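Local atomic coordinates of putative uncharacterized protein PH1404 (Pyrococcus horikoshii, PDB entry 3AF6), a protein that probably terminates transcription by cleaving nascent RNA, acting as a zinc-dependent nuclease of the beta-CASP group within the metallo-beta-lactamase superfamily. Residues Glu34-Gly39 and Phe170-Gly175; Gly39-Ile44 and Arg69-Pro74; Ser522-Gly527 and Glu553-Arg558. One frame throughout, in Å; residues are numbered along the deposited sequence.

Contact 1 (Glu34-Gly39 and Phe170-Gly175); sequences EIEFEG and FLRQVG
E36 and R172 form the charged end of the meeting between strand 32-38 and helix 164-178. NH1 of R172 lies 2.7 Å from E36 OE1 in a salt bridge and also reaches OE2 of the same carboxylate at 2.8 Å. Both N-H bonds are strongly bent and count as weak hydrogen bonds, because a single nitrogen faces the two oxygens. The carboxylate and guanidinium planes are turned 54° apart, with OE2 in plane at the guanidinium edge. The arginine leaves the helix pointing away from the strand; a bend at chi3 (-80°) brings its tip back, with CD passing alongside OE1.

At the other end the backbones meet directly. G39 N donates an almost straight bond (175°) to L171 O over 3.2 Å, approaching from above the carbonyl plane, while the helical bond from G175 N arrives on the opposite face. Between these ends, F37 O receives a CA-H...O contact from R172 CA, and F37 CB rests on G175 CA at 3.9 Å. G175 has no side chain to hold the strand off, and the two axes come within 6.1 Å, running at about a right angle. V174 CG1 touches CA of G39 at 3.9 Å.

Farther out, the F37 ring turns from G175 toward V11 and L15 of helix 11-22 and stacks with Y179. The carboxylate of E38 has its main partner in R73, and L171 packs on I321 of strand 320-322, so helix 164-178 lies between the first KH module and the metallo-beta-lactamase part. E34 OE1 is modelled 2.7 Å from E36 OE1, and R172 would help to stabilise negative charge on E36 beside this second acid.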
# COMPACT_ATOMS: atom_id res chain seq x y z
N GLU A 34 32.44 1.21 13.09
CA GLU A 34 31.38 0.43 13.72
C GLU A 34 30.61 -0.43 12.73
O GLU A 34 30.57 -0.13 11.54
CB GLU A 34 30.39 1.34 14.45
CG GLU A 34 29.27 0.58 15.15
CD GLU A 34 28.18 1.49 15.68
OE1 GLU A 34 27.24 0.97 16.32
OE2 GLU A 34 28.25 2.71 15.46
N ILE A 35 30.02 -1.49 13.24
CA ILE A 35 29.21 -2.41 12.44
C ILE A 35 28.03 -2.82 13.31
O ILE A 35 28.17 -3.59 14.25
CB ILE A 35 30.01 -3.66 12.04
CG1 ILE A 35 31.25 -3.25 11.26
CG2 ILE A 35 29.15 -4.57 11.18
CD1 ILE A 35 32.12 -4.41 10.83
N GLU A 36 26.86 -2.28 12.99
CA GLU A 36 25.64 -2.57 13.73
C GLU A 36 24.53 -3.04 12.80
O GLU A 36 24.68 -3.01 11.58
CB GLU A 36 25.18 -1.32 14.48
CG GLU A 36 25.10 -0.08 13.61
CD GLU A 36 24.39 1.08 14.28
OE1 GLU A 36 24.67 1.34 15.48
OE2 GLU A 36 23.55 1.73 13.62
N PHE A 37 23.42 -3.48 13.39
CA PHE A 37 22.28 -3.93 12.61
C PHE A 37 21.23 -2.83 12.57
O PHE A 37 20.88 -2.26 13.60
CB PHE A 37 21.66 -5.19 13.24
CG PHE A 37 22.28 -6.48 12.78
CD1 PHE A 37 22.28 -6.82 11.43
CD2 PHE A 37 22.83 -7.36 13.69
CE1 PHE A 37 22.82 -8.03 11.00
CE2 PHE A 37 23.38 -8.57 13.27
CZ PHE A 37 23.37 -8.91 11.92
N GLU A 38 20.75 -2.51 11.38
CA GLU A 38 19.71 -1.50 11.21
C GLU A 38 18.56 -2.19 10.50
O GLU A 38 18.63 -2.43 9.29
CB GLU A 38 20.21 -0.33 10.36
CG GLU A 38 20.71 0.85 11.17
CD GLU A 38 21.15 2.01 10.30
OE1 GLU A 38 20.34 2.49 9.47
OE2 GLU A 38 22.32 2.43 10.44
N GLY A 39 17.51 -2.50 11.25
CA GLY A 39 16.40 -3.20 10.65
C GLY A 39 17.01 -4.44 10.03
O GLY A 39 18.05 -4.90 10.51
N PHE A 170 15.10 2.95 17.22
CA PHE A 170 14.15 1.95 16.75
C PHE A 170 14.77 0.90 15.83
O PHE A 170 14.53 -0.29 15.99
CB PHE A 170 13.01 2.65 16.01
CG PHE A 170 12.19 1.75 15.14
CD1 PHE A 170 11.30 0.84 15.70
CD2 PHE A 170 12.31 1.80 13.75
CE1 PHE A 170 10.54 -0.01 14.89
CE2 PHE A 170 11.56 0.96 12.93
CZ PHE A 170 10.67 0.05 13.51
N LEU A 171 15.56 1.35 14.87
CA LEU A 171 16.19 0.43 13.94
C LEU A 171 17.21 -0.47 14.62
O LEU A 171 17.28 -1.66 14.31
CB LEU A 171 16.83 1.20 12.78
CG LEU A 171 15.82 1.94 11.89
CD1 LEU A 171 16.56 2.74 10.84
CD2 LEU A 171 14.88 0.94 11.23
N ARG A 172 17.99 0.07 15.55
CA ARG A 172 18.97 -0.77 16.24
C ARG A 172 18.26 -1.87 17.02
O ARG A 172 18.72 -3.01 17.04
CB ARG A 172 19.86 0.06 17.18
CG ARG A 172 21.22 0.42 16.57
CD ARG A 172 22.22 0.95 17.61
NE ARG A 172 22.01 2.36 17.96
CZ ARG A 172 22.28 3.38 17.15
NH1 ARG A 172 22.77 3.18 15.93
NH2 ARG A 172 22.06 4.63 17.56
N GLN A 173 17.14 -1.54 17.65
CA GLN A 173 16.37 -2.52 18.41
C GLN A 173 15.87 -3.63 17.49
O GLN A 173 16.16 -4.80 17.70
CB GLN A 173 15.19 -1.85 19.12
CG GLN A 173 15.58 -1.02 20.33
CD GLN A 173 14.43 -0.18 20.86
OE1 GLN A 173 14.47 0.33 21.98
NE2 GLN A 173 13.38 -0.03 20.04
N VAL A 174 15.12 -3.25 16.45
CA VAL A 174 14.60 -4.22 15.49
C VAL A 174 15.69 -5.21 15.10
O VAL A 174 15.48 -6.43 15.11
CB VAL A 174 14.08 -3.53 14.21
CG1 VAL A 174 13.77 -4.56 13.14
CG2 VAL A 174 12.85 -2.70 14.52
N GLY A 175 16.86 -4.67 14.75
CA GLY A 175 17.98 -5.50 14.34
C GLY A 175 18.43 -6.51 15.37
O GLY A 175 18.64 -7.68 15.03

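Contact 2 (Gly39-Ile44 and Arg69-Pro74); sequences GPELVI and RISVRP
V43 and R73 meet on one face of a type II KH fold, in which strands 41-46 and 70-74 run parallel and are joined through helix 59-66, a beta-alpha-beta crossover. The short segments diverge by 25°, and the sheet is mixed because strand 32-38 flanks strand 41-46 antiparallel.

From its CB, the R73 chain bends at chi2 (146°) and heads back along its own strand, so that its tip comes over V43 and S71. NE donates to S71 OG over 3.0 Å, from somewhat outside the guanidinium plane. CZ sits over both methyls of V43, and CG1 of that valine lies against one face of the guanidinium, 3.6 Å from NH2. NH1 takes up a long salt bridge to E41 OE1 at 3.6 Å, near the guanidinium plane at its edge, with the carboxylate plane rotated 59° from it. NH2 has the main acidic partner, E38 of strand 32-38, on the far side of strand 41-46. The serine, E38 and, more loosely, E41 thus fix the rotation of the guanidinium over V43.

The face of L42, I70 and I44 is apolar. CG anti to the N of L42 carries CD2 to within 3.6 Å of I70 CG2, and residues of helices 11-22 and 59-66 cover this side. At the outer strand, a modified residue of the bound polymer packs on R69 and hydrogen-bonds I70 O; as the crystal contains an RNA analogue, this edge may contribute to RNA binding.

Backbone bonds complete the pairing: L42 N to R69 O at 2.8 Å, I44 N to S71 O at 3.1 Å, and S71 N to L42 O at 2.8 Å. I70 CA adds a CA-H...O contact to L42 O at 3.3 Å.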
# COMPACT_ATOMS: atom_id res chain seq x y z
N GLY A 39 17.51 -2.50 11.25
CA GLY A 39 16.40 -3.20 10.65
C GLY A 39 17.01 -4.44 10.03
O GLY A 39 18.05 -4.90 10.51
N PRO A 40 16.42 -4.99 8.97
CA PRO A 40 16.95 -6.20 8.32
C PRO A 40 18.42 -6.10 7.89
O PRO A 40 19.17 -7.07 8.02
CB PRO A 40 16.03 -6.38 7.12
CG PRO A 40 14.74 -5.81 7.61
CD PRO A 40 15.17 -4.56 8.33
N GLU A 41 18.83 -4.93 7.40
CA GLU A 41 20.19 -4.73 6.92
C GLU A 41 21.31 -4.47 7.92
O GLU A 41 21.09 -3.96 9.02
CB GLU A 41 20.21 -3.64 5.84
CG GLU A 41 19.29 -2.46 6.10
CD GLU A 41 19.32 -1.43 4.97
OE1 GLU A 41 20.38 -0.80 4.78
OE2 GLU A 41 18.30 -1.26 4.28
N LEU A 42 22.52 -4.84 7.52
CA LEU A 42 23.72 -4.67 8.32
C LEU A 42 24.44 -3.40 7.88
O LEU A 42 24.67 -3.19 6.69
CB LEU A 42 24.65 -5.87 8.12
CG LEU A 42 26.03 -5.81 8.80
CD1 LEU A 42 25.88 -5.75 10.31
CD2 LEU A 42 26.83 -7.03 8.39
N VAL A 43 24.80 -2.56 8.84
CA VAL A 43 25.48 -1.31 8.54
C VAL A 43 26.94 -1.32 8.99
O VAL A 43 27.25 -1.54 10.17
CB VAL A 43 24.76 -0.13 9.21
CG1 VAL A 43 25.47 1.17 8.87
CG2 VAL A 43 23.32 -0.08 8.75
N ILE A 44 27.84 -1.08 8.03
CA ILE A 44 29.27 -1.05 8.29
C ILE A 44 29.83 0.35 8.03
O ILE A 44 30.15 0.69 6.89
CB ILE A 44 30.03 -2.05 7.38
CG1 ILE A 44 29.51 -3.47 7.63
CG2 ILE A 44 31.52 -1.97 7.65
CD1 ILE A 44 30.12 -4.52 6.72
N ARG A 69 22.04 -8.15 3.81
CA ARG A 69 22.03 -6.93 3.01
C ARG A 69 22.91 -5.91 3.73
O ARG A 69 22.52 -5.36 4.76
CB ARG A 69 20.60 -6.39 2.89
CG ARG A 69 20.51 -5.01 2.27
CD ARG A 69 20.97 -5.02 0.84
NE ARG A 69 20.94 -3.69 0.25
CZ ARG A 69 21.17 -3.44 -1.04
NH1 ARG A 69 21.46 -4.44 -1.86
NH2 ARG A 69 21.13 -2.20 -1.50
N ILE A 70 24.09 -5.67 3.18
CA ILE A 70 25.04 -4.74 3.80
C ILE A 70 25.08 -3.36 3.17
O ILE A 70 25.13 -3.21 1.95
CB ILE A 70 26.46 -5.34 3.79
CG1 ILE A 70 26.79 -5.85 2.39
CG2 ILE A 70 26.55 -6.47 4.80
CD1 ILE A 70 28.13 -6.53 2.29
N SER A 71 25.03 -2.34 4.02
CA SER A 71 25.08 -0.95 3.60
C SER A 71 26.26 -0.29 4.29
O SER A 71 26.28 -0.14 5.51
CB SER A 71 23.79 -0.23 3.98
OG SER A 71 23.88 1.15 3.68
N VAL A 72 27.26 0.09 3.50
CA VAL A 72 28.45 0.74 4.03
C VAL A 72 28.41 2.24 3.73
O VAL A 72 28.28 2.66 2.58
CB VAL A 72 29.72 0.11 3.44
CG1 VAL A 72 29.65 0.13 1.92
CG2 VAL A 72 30.95 0.84 3.94
N ARG A 73 28.53 3.04 4.78
CA ARG A 73 28.48 4.49 4.65
C ARG A 73 29.64 5.11 5.42
O ARG A 73 30.32 4.42 6.18
CB ARG A 73 27.16 5.02 5.23
CG ARG A 73 25.94 4.20 4.84
CD ARG A 73 24.91 4.20 5.97
NE ARG A 73 23.80 3.29 5.71
CZ ARG A 73 22.86 2.97 6.59
NH1 ARG A 73 21.89 2.14 6.26
NH2 ARG A 73 22.90 3.49 7.81
N PRO A 74 29.88 6.42 5.24
CA PRO A 74 30.97 7.09 5.95
C PRO A 74 30.59 7.23 7.41
O PRO A 74 29.41 7.17 7.75
CB PRO A 74 31.05 8.44 5.24
CG PRO A 74 29.61 8.71 4.92
CD PRO A 74 29.15 7.37 4.38

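Contact 3 (Ser522-Gly527 and Glu553-Arg558); sequences SGMLVG and EGTLGR
V526 and M524 close on the methyl of T555 from the loop between strand 516-520 and helix 529-537. CG2 of the valine meets T555 CG2 at 3.6 Å, and the sulfur of M524, at the bent end of its chain, lies 3.9 Å from the same methyl; in each pair the side chains lie obliquely to one another. The threonine's chi1 of 58° sets CG2 anti to its carbonyl carbon, facing the loop, and leaves OG1 for the helix that follows. T555 is the N-cap residue: its OG1 accepts a straight bond from R558 N at 3.1 Å and is also hydrogen-bonded to A552 O, to which it must donate.

Beside this cluster, L525 and L556 slant across each other. L525 CB touches L556 CG at 4.0 Å, while L556 CB rests 3.6 Å from L525 O. G557, lacking a side chain, lets the first turn of the helix approach M524 O, to which its N makes a weak, bent bond of 3.0 Å.

M524 looks toward the active site: its side chain is about 6 Å from that of the zinc ligand D260. The leucines face the beta-CASP interior instead, where L525 packs on F534 of helix 529-537 and on I545 and F547 of strand 544-547, and L556 on F534 and on I567 and M569 of strand 566-570.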
# COMPACT_ATOMS: atom_id res chain seq x y z
N SER A 522 -16.03 8.30 -0.29
CA SER A 522 -15.58 6.91 -0.37
C SER A 522 -16.21 6.14 -1.51
O SER A 522 -17.28 6.49 -2.00
CB SER A 522 -15.88 6.19 0.95
OG SER A 522 -14.89 6.47 1.92
N GLY A 523 -15.53 5.07 -1.90
CA GLY A 523 -15.99 4.23 -3.00
C GLY A 523 -17.27 3.47 -2.79
O GLY A 523 -17.87 2.99 -3.76
N MET A 524 -17.71 3.34 -1.55
CA MET A 524 -18.94 2.61 -1.25
C MET A 524 -19.98 3.50 -0.57
O MET A 524 -20.91 3.00 0.07
CB MET A 524 -18.62 1.39 -0.38
CG MET A 524 -17.53 0.48 -0.95
SD MET A 524 -17.28 -1.03 0.04
CE MET A 524 -16.23 -0.40 1.38
N LEU A 525 -19.84 4.81 -0.73
CA LEU A 525 -20.78 5.75 -0.12
C LEU A 525 -20.80 5.53 1.40
O LEU A 525 -21.80 5.84 2.06
CB LEU A 525 -22.19 5.55 -0.68
CG LEU A 525 -22.44 5.94 -2.13
CD1 LEU A 525 -23.89 5.64 -2.49
CD2 LEU A 525 -22.14 7.41 -2.32
N VAL A 526 -19.70 5.00 1.93
CA VAL A 526 -19.58 4.73 3.36
C VAL A 526 -19.20 6.00 4.11
O VAL A 526 -19.22 6.03 5.33
CB VAL A 526 -18.52 3.66 3.64
CG1 VAL A 526 -18.57 3.27 5.10
CG2 VAL A 526 -18.76 2.45 2.75
N GLY A 527 -18.86 7.05 3.37
CA GLY A 527 -18.49 8.31 4.00
C GLY A 527 -17.68 9.21 3.09
O GLY A 527 -17.23 8.77 2.03
N GLU A 553 -21.20 -5.76 2.03
CA GLU A 553 -22.42 -5.93 2.80
C GLU A 553 -22.42 -4.97 3.99
O GLU A 553 -21.48 -4.95 4.78
CB GLU A 553 -22.54 -7.37 3.29
CG GLU A 553 -22.29 -8.42 2.21
CD GLU A 553 -22.60 -9.84 2.65
OE1 GLU A 553 -22.14 -10.23 3.75
OE2 GLU A 553 -23.30 -10.57 1.90
N GLY A 554 -23.48 -4.18 4.11
CA GLY A 554 -23.58 -3.23 5.20
C GLY A 554 -23.30 -1.79 4.82
O GLY A 554 -23.33 -0.90 5.66
N THR A 555 -23.01 -1.56 3.54
CA THR A 555 -22.71 -0.21 3.04
C THR A 555 -23.93 0.45 2.42
O THR A 555 -24.84 -0.22 1.94
CB THR A 555 -21.61 -0.24 1.96
OG1 THR A 555 -22.03 -1.09 0.89
CG2 THR A 555 -20.30 -0.77 2.53
N LEU A 556 -23.95 1.78 2.43
CA LEU A 556 -25.04 2.53 1.82
C LEU A 556 -24.96 2.25 0.32
O LEU A 556 -25.96 2.33 -0.41
CB LEU A 556 -24.87 4.03 2.08
CG LEU A 556 -25.69 5.00 1.21
CD1 LEU A 556 -27.17 4.67 1.31
CD2 LEU A 556 -25.42 6.43 1.63
N GLY A 557 -23.75 1.92 -0.13
CA GLY A 557 -23.52 1.63 -1.54
C GLY A 557 -24.24 0.40 -2.05
O GLY A 557 -24.96 0.47 -3.04
N ARG A 558 -24.05 -0.75 -1.39
CA ARG A 558 -24.72 -1.96 -1.83
C ARG A 558 -26.22 -1.75 -1.75
O ARG A 558 -26.98 -2.23 -2.60
CB ARG A 558 -24.33 -3.16 -0.96
CG ARG A 558 -25.29 -4.34 -1.10
CD ARG A 558 -24.81 -5.59 -0.37
NE ARG A 558 -23.62 -6.16 -1.00
CZ ARG A 558 -23.24 -7.43 -0.87
NH1 ARG A 558 -23.95 -8.26 -0.12
NH2 ARG A 558 -22.14 -7.86 -1.49

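How the contacts relate
Contacts 1 and 2 belong to the N-terminal KH region and lie side by side, their centres 9 Å apart. They share G39, the turn between neighbouring strands 32-38 and 41-46 of one three-stranded sheet: contact 2 extends that sheet to strand 70-74, and contact 1 joins its other outer strand to helix 164-178, much later in the chain. Contact 3 follows in sequence, in the beta-CASP region, with its centre 43 Å and 46 Å from those of contacts 1 and 2, on the opposite side of the chain's centre. The KH module, probably RNA-binding, and the rim of the zinc site are thus widely separated parts of one nuclease.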